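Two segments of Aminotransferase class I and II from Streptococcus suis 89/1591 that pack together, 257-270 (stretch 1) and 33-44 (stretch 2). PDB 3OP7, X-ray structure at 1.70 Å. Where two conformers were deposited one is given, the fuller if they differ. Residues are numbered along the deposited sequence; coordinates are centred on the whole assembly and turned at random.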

# COMPACT_ATOMS: atom_id res chain seq x y z
N VAL A 257 2.49 -6.51 11.00
CA VAL A 257 2.48 -6.86 12.42
C VAL A 257 3.63 -6.19 13.23
O VAL A 257 3.37 -5.56 14.24
CB VAL A 257 2.53 -8.40 12.60
CG1 VAL A 257 2.71 -8.86 14.05
CG2 VAL A 257 1.22 -8.98 12.07
N PHE A 258 4.86 -6.34 12.76
CA PHE A 258 6.02 -5.73 13.43
C PHE A 258 5.89 -4.25 13.30
O PHE A 258 6.18 -3.51 14.24
CB PHE A 258 7.32 -6.20 12.78
CG PHE A 258 8.52 -5.41 13.12
CD1 PHE A 258 8.84 -4.29 12.37
CD2 PHE A 258 9.37 -5.77 14.17
CE1 PHE A 258 9.99 -3.56 12.65
CE2 PHE A 258 10.53 -5.02 14.44
CZ PHE A 258 10.82 -3.94 13.67
N ASP A 259 5.43 -3.80 12.15
CA ASP A 259 5.34 -2.36 11.89
C ASP A 259 4.40 -1.65 12.91
O ASP A 259 4.71 -0.60 13.50
CB ASP A 259 4.92 -2.11 10.44
CG ASP A 259 5.87 -2.73 9.43
OD1 ASP A 259 7.09 -2.80 9.71
OD2 ASP A 259 5.36 -3.15 8.33
N ASP A 260 3.23 -2.23 13.13
CA ASP A 260 2.31 -1.77 14.15
C ASP A 260 2.90 -1.85 15.57
O ASP A 260 2.66 -0.97 16.40
CB ASP A 260 0.97 -2.51 14.05
CG ASP A 260 0.09 -2.28 15.28
OD1 ASP A 260 -0.69 -1.32 15.30
OD2 ASP A 260 0.20 -3.12 16.19
N LEU A 261 3.64 -2.91 15.89
CA LEU A 261 4.30 -3.07 17.21
C LEU A 261 5.27 -1.92 17.46
O LEU A 261 5.26 -1.31 18.55
CB LEU A 261 5.05 -4.39 17.28
CG LEU A 261 4.80 -5.47 18.32
CD1 LEU A 261 6.15 -6.03 18.72
CD2 LEU A 261 3.94 -5.06 19.56
N VAL A 262 6.10 -1.61 16.47
CA VAL A 262 7.03 -0.48 16.59
C VAL A 262 6.25 0.81 16.69
O VAL A 262 6.60 1.68 17.51
CB VAL A 262 8.05 -0.41 15.42
CG1 VAL A 262 8.93 0.85 15.53
CG2 VAL A 262 8.90 -1.71 15.38
N ALA A 263 5.16 0.93 15.94
CA ALA A 263 4.36 2.18 15.98
C ALA A 263 3.80 2.38 17.39
O ALA A 263 3.77 3.49 17.86
CB ALA A 263 3.22 2.14 14.94
N GLN A 264 3.33 1.30 18.04
CA GLN A 264 2.76 1.39 19.39
C GLN A 264 3.84 2.00 20.33
O GLN A 264 3.58 2.88 21.14
CB GLN A 264 2.38 0.02 19.92
CG GLN A 264 1.14 -0.63 19.28
CD GLN A 264 0.83 -1.99 19.87
OE1 GLN A 264 0.77 -2.16 21.10
NE2 GLN A 264 0.68 -2.96 19.02
N LEU A 265 5.04 1.42 20.26
CA LEU A 265 6.18 1.89 21.07
C LEU A 265 6.54 3.35 20.78
O LEU A 265 6.72 4.16 21.73
CB LEU A 265 7.38 0.97 20.84
CG LEU A 265 8.66 1.28 21.61
CD1 LEU A 265 8.43 1.28 23.13
CD2 LEU A 265 9.72 0.23 21.22
N ALA A 266 6.67 3.73 19.51
CA ALA A 266 7.00 5.10 19.14
C ALA A 266 5.94 6.08 19.61
O ALA A 266 6.26 7.13 20.20
CB ALA A 266 7.21 5.23 17.61
N LEU A 267 4.68 5.75 19.41
CA LEU A 267 3.60 6.66 19.83
C LEU A 267 3.50 6.81 21.35
O LEU A 267 3.18 7.90 21.86
CB LEU A 267 2.27 6.16 19.25
CG LEU A 267 2.17 6.50 17.78
CD1 LEU A 267 1.14 5.60 17.10
CD2 LEU A 267 1.83 7.96 17.54
N ALA A 268 3.80 5.75 22.06
CA ALA A 268 3.83 5.76 23.53
C ALA A 268 4.94 6.65 24.05
O ALA A 268 4.88 7.10 25.19
CB ALA A 268 3.93 4.31 24.12
N HIS A 269 5.93 6.97 23.22
CA HIS A 269 7.02 7.85 23.61
C HIS A 269 7.21 8.96 22.59
O HIS A 269 8.31 9.40 22.33
CB HIS A 269 8.27 7.01 23.78
CG HIS A 269 8.14 5.99 24.86
ND1 HIS A 269 7.66 4.72 24.63
CD2 HIS A 269 8.37 6.07 26.20
CE1 HIS A 269 7.64 4.05 25.78
NE2 HIS A 269 8.05 4.85 26.74
N TYR A 270 6.11 9.46 22.05
CA TYR A 270 6.21 10.42 20.95
C TYR A 270 6.86 11.71 21.38
O TYR A 270 7.59 12.33 20.60
CB TYR A 270 4.85 10.68 20.29
CG TYR A 270 3.97 11.66 21.03
CD1 TYR A 270 3.14 11.23 22.06
CD2 TYR A 270 3.95 13.01 20.69
CE1 TYR A 270 2.34 12.10 22.74
CE2 TYR A 270 3.14 13.89 21.36
CZ TYR A 270 2.34 13.43 22.39
OH TYR A 270 1.51 14.29 23.10
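Stretch 2, residues 33-44: TLEELFALSGTN

This is a small, mostly apolar contact between two helices that run in the same general direction, held by interlocking leucine and valine side chains, with no hydrogen bond between the stretches. Stretch 2 enters its helix at Leu34 after Thr33, the N-cap, whose OG1 accepts from Glu36 N at 3.0 Å, and it lies on the helix that begins at Val257. The axes cross at 38° and come no closer than 10.3 Å, leaving room for branched side chains between the backbones. The register advances by about one turn at a time: Leu34 lies across from Val262, Leu37 from Ala266 and Ser41 from His269, and the CA–CA distance of these pairs falls from 8.4 to 7.3 to 5.8 Å, so the chains converge toward their C-terminal ends.

At the wide end, Leu34 points toward stretch 1 and fills the gap with its two methyls: CD2 meets the edge of the Phe258 ring at CZ, 4.1 Å away, while CD1 lies 4.1 Å from Val262 CG2. One turn on, Leu37 also points across. Its CD2 packs 3.6 Å from Val262 CG1 and 4.0 Å from Leu265 CD2, and its CD1 comes within 4.4 Å of Ala266 CB. Beside the small side chain of Ala266, that methyl lies 4.2 Å from Ala266 CA.

Leu265 answers from stretch 1, with the largest area covered by the other stretch. Its CD2 reaches the edge of the Phe38 ring, 3.9 Å from CE1, although Phe38 leaves its own backbone pointing away. Its CD1 comes closest to the hydroxyls, 3.8 Å from Ser41 OG and 3.2 Å from Thr43 OG1. Both polar groups also have partners within their own stretch: Thr43 OG1 donates to Ser41 OG at 2.6 Å, and the serine hydroxyl has Leu37 O within reach at 2.8 Å.

Where the backbones are closest, an imidazole replaces the aliphatic packing. His269 ND1 donates back to Leu265 O at 3.1 Å, a bond that helps fix the ring, and Ser41 CB sits over one face, 3.6 Å from the ring centroid in a CH-pi contact. His269 NE2 also approaches Ser41 O at 3.3 Å, but the angle is too poor for a hydrogen bond. Gly42 then ends the helix in a Schellman motif with positive phi. The rule to read here is leucines one turn apart over valine and alanine, closed by a polar end whose hydroxyls and imidazole ND1 bond within their own stretches.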

# COMPACT_ATOMS: atom_id res chain seq x y z
N THR A 33 17.15 4.06 14.37
CA THR A 33 17.26 2.60 14.45
C THR A 33 16.40 2.08 15.62
O THR A 33 16.04 2.82 16.52
CB THR A 33 18.67 2.14 14.70
OG1 THR A 33 19.10 2.63 16.00
CG2 THR A 33 19.66 2.62 13.59
N LEU A 34 16.11 0.78 15.62
CA LEU A 34 15.39 0.18 16.74
C LEU A 34 16.17 0.40 18.03
O LEU A 34 15.61 0.75 19.05
CB LEU A 34 15.15 -1.32 16.46
CG LEU A 34 13.92 -1.94 17.09
CD1 LEU A 34 12.68 -1.07 16.87
CD2 LEU A 34 13.76 -3.38 16.53
N GLU A 35 17.49 0.22 17.96
CA GLU A 35 18.38 0.46 19.10
C GLU A 35 18.16 1.85 19.71
O GLU A 35 18.02 1.99 20.91
CB GLU A 35 19.84 0.35 18.65
CG GLU A 35 20.89 0.86 19.65
CD GLU A 35 21.62 -0.23 20.38
OE1 GLU A 35 21.82 -1.33 19.81
OE2 GLU A 35 22.04 0.06 21.53
N GLU A 36 18.16 2.87 18.86
CA GLU A 36 17.96 4.24 19.31
C GLU A 36 16.54 4.43 19.86
O GLU A 36 16.34 5.15 20.84
CB GLU A 36 18.26 5.29 18.21
CG GLU A 36 18.44 6.71 18.77
CD GLU A 36 18.67 7.84 17.77
OE1 GLU A 36 18.87 7.59 16.56
OE2 GLU A 36 18.64 9.01 18.23
N LEU A 37 15.55 3.81 19.21
CA LEU A 37 14.18 3.90 19.73
C LEU A 37 14.03 3.24 21.11
O LEU A 37 13.39 3.81 22.00
CB LEU A 37 13.17 3.28 18.78
CG LEU A 37 11.70 3.32 19.19
CD1 LEU A 37 11.18 4.77 19.44
CD2 LEU A 37 10.82 2.56 18.14
N PHE A 38 14.67 2.09 21.31
CA PHE A 38 14.65 1.46 22.62
C PHE A 38 15.29 2.39 23.65
O PHE A 38 14.77 2.55 24.76
CB PHE A 38 15.41 0.14 22.60
CG PHE A 38 14.74 -0.97 21.81
CD1 PHE A 38 13.37 -1.10 21.79
CD2 PHE A 38 15.50 -1.93 21.18
CE1 PHE A 38 12.78 -2.15 21.11
CE2 PHE A 38 14.91 -2.98 20.49
CZ PHE A 38 13.55 -3.09 20.47
N ALA A 39 16.42 3.00 23.28
CA ALA A 39 17.15 3.87 24.20
C ALA A 39 16.34 5.10 24.61
O ALA A 39 16.25 5.42 25.80
CB ALA A 39 18.52 4.30 23.62
N LEU A 40 15.75 5.80 23.65
CA LEU A 40 15.02 7.00 24.01
C LEU A 40 13.69 6.67 24.74
O LEU A 40 13.19 7.49 25.52
CB LEU A 40 14.85 7.94 22.80
CG LEU A 40 14.00 7.48 21.65
CD1 LEU A 40 12.53 7.61 22.10
CD2 LEU A 40 14.27 8.30 20.36
N SER A 41 13.17 5.48 24.54
CA SER A 41 11.92 5.07 25.17
C SER A 41 12.14 4.36 26.53
O SER A 41 11.19 4.12 27.24
CB SER A 41 11.14 4.17 24.22
OG SER A 41 11.74 2.89 24.10
N GLY A 42 13.37 4.04 26.88
CA GLY A 42 13.63 3.26 28.08
C GLY A 42 13.13 1.82 28.06
O GLY A 42 12.89 1.23 29.11
N THR A 43 13.03 1.24 26.87
CA THR A 43 12.56 -0.14 26.67
C THR A 43 13.65 -1.14 26.75
O THR A 43 14.75 -0.91 26.23
CB THR A 43 12.00 -0.31 25.22
OG1 THR A 43 10.93 0.58 25.07
CG2 THR A 43 11.51 -1.77 24.88
N ASN A 44 13.34 -2.29 27.33
CA ASN A 44 14.25 -3.40 27.33
C ASN A 44 14.09 -4.14 25.99
O ASN A 44 12.98 -4.56 25.65
CB ASN A 44 13.96 -4.34 28.50
CG ASN A 44 14.62 -5.70 28.32
OD1 ASN A 44 13.92 -6.72 28.23
ND2 ASN A 44 15.95 -5.73 28.22